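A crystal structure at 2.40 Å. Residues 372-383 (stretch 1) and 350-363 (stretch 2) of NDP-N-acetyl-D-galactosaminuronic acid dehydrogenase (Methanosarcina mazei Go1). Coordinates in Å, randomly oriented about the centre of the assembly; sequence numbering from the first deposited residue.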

# COMPACT_ATOMS: atom_id res chain seq x y z
N ASN A 372 -6.27 -2.65 -23.31
CA ASN A 372 -4.86 -2.80 -22.90
C ASN A 372 -4.55 -4.09 -22.14
O ASN A 372 -3.86 -4.04 -21.09
CB ASN A 372 -4.41 -1.59 -22.06
CG ASN A 372 -4.36 -0.30 -22.85
OD1 ASN A 372 -3.93 -0.28 -23.99
ND2 ASN A 372 -4.80 0.78 -22.23
N THR A 373 -5.05 -5.23 -22.65
CA THR A 373 -4.79 -6.55 -22.04
C THR A 373 -3.33 -6.83 -22.00
O THR A 373 -2.68 -6.74 -23.01
CB THR A 373 -5.26 -7.76 -22.86
OG1 THR A 373 -6.11 -7.36 -23.95
CG2 THR A 373 -5.89 -8.73 -21.95
N PRO A 374 -2.82 -7.22 -20.83
CA PRO A 374 -1.46 -7.72 -20.78
C PRO A 374 -1.31 -9.04 -21.58
O PRO A 374 -0.18 -9.51 -21.78
CB PRO A 374 -1.19 -7.90 -19.28
CG PRO A 374 -2.57 -8.05 -18.64
CD PRO A 374 -3.51 -7.27 -19.51
N SER A 375 -2.43 -9.60 -22.07
CA SER A 375 -2.38 -10.79 -22.94
C SER A 375 -1.83 -10.46 -24.33
O SER A 375 -1.26 -11.33 -25.00
CB SER A 375 -3.77 -11.42 -23.08
OG SER A 375 -4.30 -11.77 -21.81
N GLU A 376 -2.01 -9.21 -24.77
CA GLU A 376 -1.49 -8.82 -26.07
C GLU A 376 0.04 -8.87 -26.11
O GLU A 376 0.58 -9.66 -26.87
CB GLU A 376 -2.03 -7.46 -26.51
CG GLU A 376 -1.75 -7.13 -27.93
CD GLU A 376 -2.78 -6.18 -28.50
OE1 GLU A 376 -2.51 -5.59 -29.58
OE2 GLU A 376 -3.88 -6.03 -27.90
N PRO A 377 0.76 -8.07 -25.28
CA PRO A 377 2.22 -8.21 -25.42
C PRO A 377 2.72 -9.64 -25.25
O PRO A 377 3.75 -9.97 -25.82
CB PRO A 377 2.79 -7.28 -24.35
CG PRO A 377 1.69 -7.13 -23.34
CD PRO A 377 0.41 -7.21 -24.12
N TYR A 378 2.01 -10.49 -24.50
CA TYR A 378 2.41 -11.89 -24.35
C TYR A 378 2.23 -12.62 -25.66
O TYR A 378 3.16 -13.27 -26.15
CB TYR A 378 1.63 -12.59 -23.26
CG TYR A 378 1.98 -14.08 -23.17
CD1 TYR A 378 2.84 -14.57 -22.16
CD2 TYR A 378 1.46 -15.00 -24.10
CE1 TYR A 378 3.16 -15.92 -22.09
CE2 TYR A 378 1.78 -16.32 -24.04
CZ TYR A 378 2.65 -16.79 -23.04
OH TYR A 378 2.94 -18.15 -23.01
N ARG A 379 1.03 -12.52 -26.22
CA ARG A 379 0.75 -13.15 -27.51
C ARG A 379 1.80 -12.74 -28.54
O ARG A 379 2.24 -13.57 -29.34
CB ARG A 379 -0.66 -12.81 -28.00
CG ARG A 379 -0.94 -13.30 -29.40
CD ARG A 379 -2.31 -12.92 -29.85
NE ARG A 379 -2.53 -13.33 -31.21
CZ ARG A 379 -2.34 -12.60 -32.31
NH1 ARG A 379 -1.88 -11.34 -32.28
NH2 ARG A 379 -2.59 -13.15 -33.49
N ASP A 380 2.22 -11.49 -28.47
CA ASP A 380 3.18 -10.97 -29.43
C ASP A 380 4.57 -11.57 -29.32
O ASP A 380 5.21 -11.85 -30.35
CB ASP A 380 3.21 -9.44 -29.39
CG ASP A 380 2.09 -8.82 -30.23
OD1 ASP A 380 1.55 -9.53 -31.11
OD2 ASP A 380 1.74 -7.64 -30.02
N LEU A 381 5.03 -11.79 -28.08
CA LEU A 381 6.29 -12.50 -27.81
C LEU A 381 6.30 -13.92 -28.36
O LEU A 381 7.29 -14.36 -28.97
CB LEU A 381 6.61 -12.51 -26.31
CG LEU A 381 7.00 -11.15 -25.71
CD1 LEU A 381 6.93 -11.15 -24.20
CD2 LEU A 381 8.37 -10.59 -26.22
N CYS A 382 5.20 -14.64 -28.21
CA CYS A 382 5.19 -15.99 -28.73
C CYS A 382 5.27 -16.05 -30.25
O CYS A 382 5.99 -16.88 -30.80
CB CYS A 382 3.96 -16.71 -28.28
SG CYS A 382 3.85 -16.71 -26.53
N LEU A 383 4.52 -15.17 -30.91
CA LEU A 383 4.38 -15.18 -32.35
C LEU A 383 5.71 -14.86 -33.04
O LEU A 383 5.99 -15.34 -34.15
CB LEU A 383 3.26 -14.22 -32.78
CG LEU A 383 1.83 -14.78 -32.64
CD1 LEU A 383 0.82 -13.69 -32.73
CD2 LEU A 383 1.51 -15.86 -33.70
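Stretch 2, residues 350-363: KMDGSKVAMLGWAF

A helix laid against a strand offers a compact lesson in how alternation and helical periodicity are matched through side-chain rotamers, and this pair of segments from a dehydrogenase illustrates it well. Stretch 2 opens with a type II turn from Met351 to Ser354, closed by the backbone hydrogen bond from Ser354 N to Met351 O (3.1 Å); Gly353 takes the positive phi of 80° that such a turn favours. The chain then extends as a strand from Lys355 to Leu359 and leaves it through Gly360 and Trp361 in a loop. Against the helix of stretch 1 the strand runs almost exactly antiparallel, at 172°, with the axes 10.3 Å apart at closest approach. Thus Cys382 lies near Met351, Arg379 near Met358, and Ser375 near Trp361.

The strand's alternation decides which residues meet the helix. Val356 and Met358 point toward it, whereas Lys355, Ala357 and Leu359 are out of reach. Met358, with chi1 m and both outer angles near t, is extended, and its methyl reaches the helix between Tyr378 and Arg379. Met358 CE approaches Tyr378 CD2 to 3.6 Å at the edge of the ring; its modelled approach to Arg379 is too tight for detailed interpretation. Tyr378, with chi1 t, also presents its edge to Val356, whose CG1 lies 4.0 Å from Tyr378 OH. The hydroxyl is buried by this contact and has no polar partner in the model. One turn further along, Cys382 adopts m and brings its SG to 4.3 Å from Met351 SD, where the p, p bend of chi2 and chi3 folds the methionine chain.

Toward the start of stretch 1, the loop after the strand provides a polar anchor. Ser375 points toward stretch 2, and its m rotamer brings OG within 3.2 Å of Gly360 O, to which it donates a hydrogen bond. Gly360 has phi/psi of 116/114, at which a CB would jam against the preceding carbonyl oxygen. Trp361 has the largest area covered by the other stretch, 108 Å². Its CA-to-CB bond points sideways, but chi1 t and chi2 of -104° carry the indole nearer to the helix: Trp361 CE3 lies 3.7 Å from Ser375 CB, Trp361 CH2 3.9 Å from Glu376 CA, and Trp361 CZ3 3.9 Å from Arg379 CD. Arg379 is extended through chi3 (t, t, t) and turns at chi4 (-94°); its methylenes pass the indole. Finally, Phe363, in p, packs its CB 3.9 Å from Pro374 CD.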

# COMPACT_ATOMS: atom_id res chain seq x y z
N LYS A 350 11.36 -25.95 -27.56
CA LYS A 350 11.59 -24.50 -27.75
C LYS A 350 10.34 -23.80 -28.27
O LYS A 350 9.54 -24.38 -28.99
CB LYS A 350 12.71 -24.26 -28.77
CG LYS A 350 13.98 -25.16 -28.64
CD LYS A 350 14.96 -24.64 -27.56
CE LYS A 350 16.16 -25.58 -27.37
NZ LYS A 350 17.19 -24.92 -26.50
N MET A 351 10.18 -22.53 -27.94
CA MET A 351 8.98 -21.81 -28.39
C MET A 351 8.66 -22.01 -29.86
O MET A 351 7.48 -22.26 -30.22
CB MET A 351 9.06 -20.31 -28.04
CG MET A 351 7.74 -19.54 -28.18
SD MET A 351 6.34 -20.17 -27.21
CE MET A 351 6.88 -19.75 -25.56
N ASP A 352 9.68 -21.95 -30.71
CA ASP A 352 9.50 -22.07 -32.16
C ASP A 352 8.90 -23.43 -32.59
O ASP A 352 9.38 -24.50 -32.19
CB ASP A 352 10.84 -21.81 -32.88
CG ASP A 352 10.70 -21.73 -34.41
OD1 ASP A 352 9.56 -21.68 -34.96
OD2 ASP A 352 11.76 -21.74 -35.07
N GLY A 353 7.84 -23.36 -33.40
CA GLY A 353 7.15 -24.54 -33.89
C GLY A 353 6.19 -25.16 -32.90
O GLY A 353 5.47 -26.09 -33.24
N SER A 354 6.20 -24.66 -31.66
CA SER A 354 5.32 -25.16 -30.62
C SER A 354 3.98 -24.44 -30.67
O SER A 354 3.92 -23.26 -31.02
CB SER A 354 5.94 -24.93 -29.22
OG SER A 354 7.33 -25.18 -29.23
N LYS A 355 2.91 -25.12 -30.30
CA LYS A 355 1.61 -24.45 -30.19
C LYS A 355 1.30 -24.04 -28.74
O LYS A 355 1.39 -24.88 -27.83
CB LYS A 355 0.49 -25.33 -30.78
CG LYS A 355 -0.90 -24.88 -30.34
CD LYS A 355 -1.99 -25.61 -31.10
CE LYS A 355 -3.36 -25.16 -30.66
NZ LYS A 355 -4.42 -25.85 -31.45
N VAL A 356 0.92 -22.76 -28.56
CA VAL A 356 0.48 -22.17 -27.28
C VAL A 356 -1.04 -21.89 -27.23
O VAL A 356 -1.59 -21.23 -28.10
CB VAL A 356 1.22 -20.83 -26.98
CG1 VAL A 356 0.80 -20.23 -25.64
CG2 VAL A 356 2.74 -21.02 -26.99
N ALA A 357 -1.72 -22.41 -26.22
CA ALA A 357 -3.13 -22.08 -25.97
C ALA A 357 -3.19 -21.05 -24.87
O ALA A 357 -2.85 -21.33 -23.69
CB ALA A 357 -3.96 -23.33 -25.59
N MET A 358 -3.57 -19.84 -25.29
CA MET A 358 -3.88 -18.74 -24.41
C MET A 358 -5.29 -18.89 -23.85
O MET A 358 -6.30 -18.73 -24.56
CB MET A 358 -3.76 -17.43 -25.19
CG MET A 358 -2.31 -17.18 -25.63
SD MET A 358 -1.92 -15.51 -26.03
CE MET A 358 -0.54 -15.74 -27.03
N LEU A 359 -5.36 -19.21 -22.57
CA LEU A 359 -6.63 -19.25 -21.87
C LEU A 359 -6.86 -17.92 -21.23
O LEU A 359 -6.35 -17.64 -20.15
CB LEU A 359 -6.58 -20.33 -20.80
CG LEU A 359 -7.01 -21.74 -21.22
CD1 LEU A 359 -6.37 -22.18 -22.51
CD2 LEU A 359 -6.69 -22.67 -20.06
N GLY A 360 -7.59 -17.05 -21.90
CA GLY A 360 -7.86 -15.75 -21.29
C GLY A 360 -7.27 -14.58 -22.03
O GLY A 360 -6.04 -14.43 -22.13
N TRP A 361 -8.18 -13.75 -22.56
CA TRP A 361 -7.82 -12.54 -23.27
C TRP A 361 -8.27 -11.28 -22.51
O TRP A 361 -7.52 -10.31 -22.45
CB TRP A 361 -8.42 -12.56 -24.67
CG TRP A 361 -8.03 -11.40 -25.51
CD1 TRP A 361 -8.80 -10.34 -25.80
CD2 TRP A 361 -6.78 -11.19 -26.17
NE1 TRP A 361 -8.13 -9.48 -26.63
CE2 TRP A 361 -6.88 -9.98 -26.87
CE3 TRP A 361 -5.59 -11.92 -26.27
CZ2 TRP A 361 -5.84 -9.46 -27.63
CZ3 TRP A 361 -4.57 -11.42 -27.02
CH2 TRP A 361 -4.69 -10.21 -27.70
N ALA A 362 -9.48 -11.26 -21.94
CA ALA A 362 -9.81 -10.21 -20.97
C ALA A 362 -8.88 -10.33 -19.77
O ALA A 362 -8.19 -11.33 -19.64
CB ALA A 362 -11.22 -10.30 -20.54
N PHE A 363 -8.83 -9.35 -18.88
CA PHE A 363 -7.89 -9.48 -17.74
C PHE A 363 -8.55 -9.52 -16.35
O PHE A 363 -7.86 -9.79 -15.37
CB PHE A 363 -6.77 -8.42 -17.79
CG PHE A 363 -7.28 -7.02 -17.93
CD1 PHE A 363 -7.47 -6.23 -16.80
CD2 PHE A 363 -7.60 -6.51 -19.19
CE1 PHE A 363 -7.96 -4.92 -16.92
CE2 PHE A 363 -8.12 -5.23 -19.34
CZ PHE A 363 -8.30 -4.42 -18.21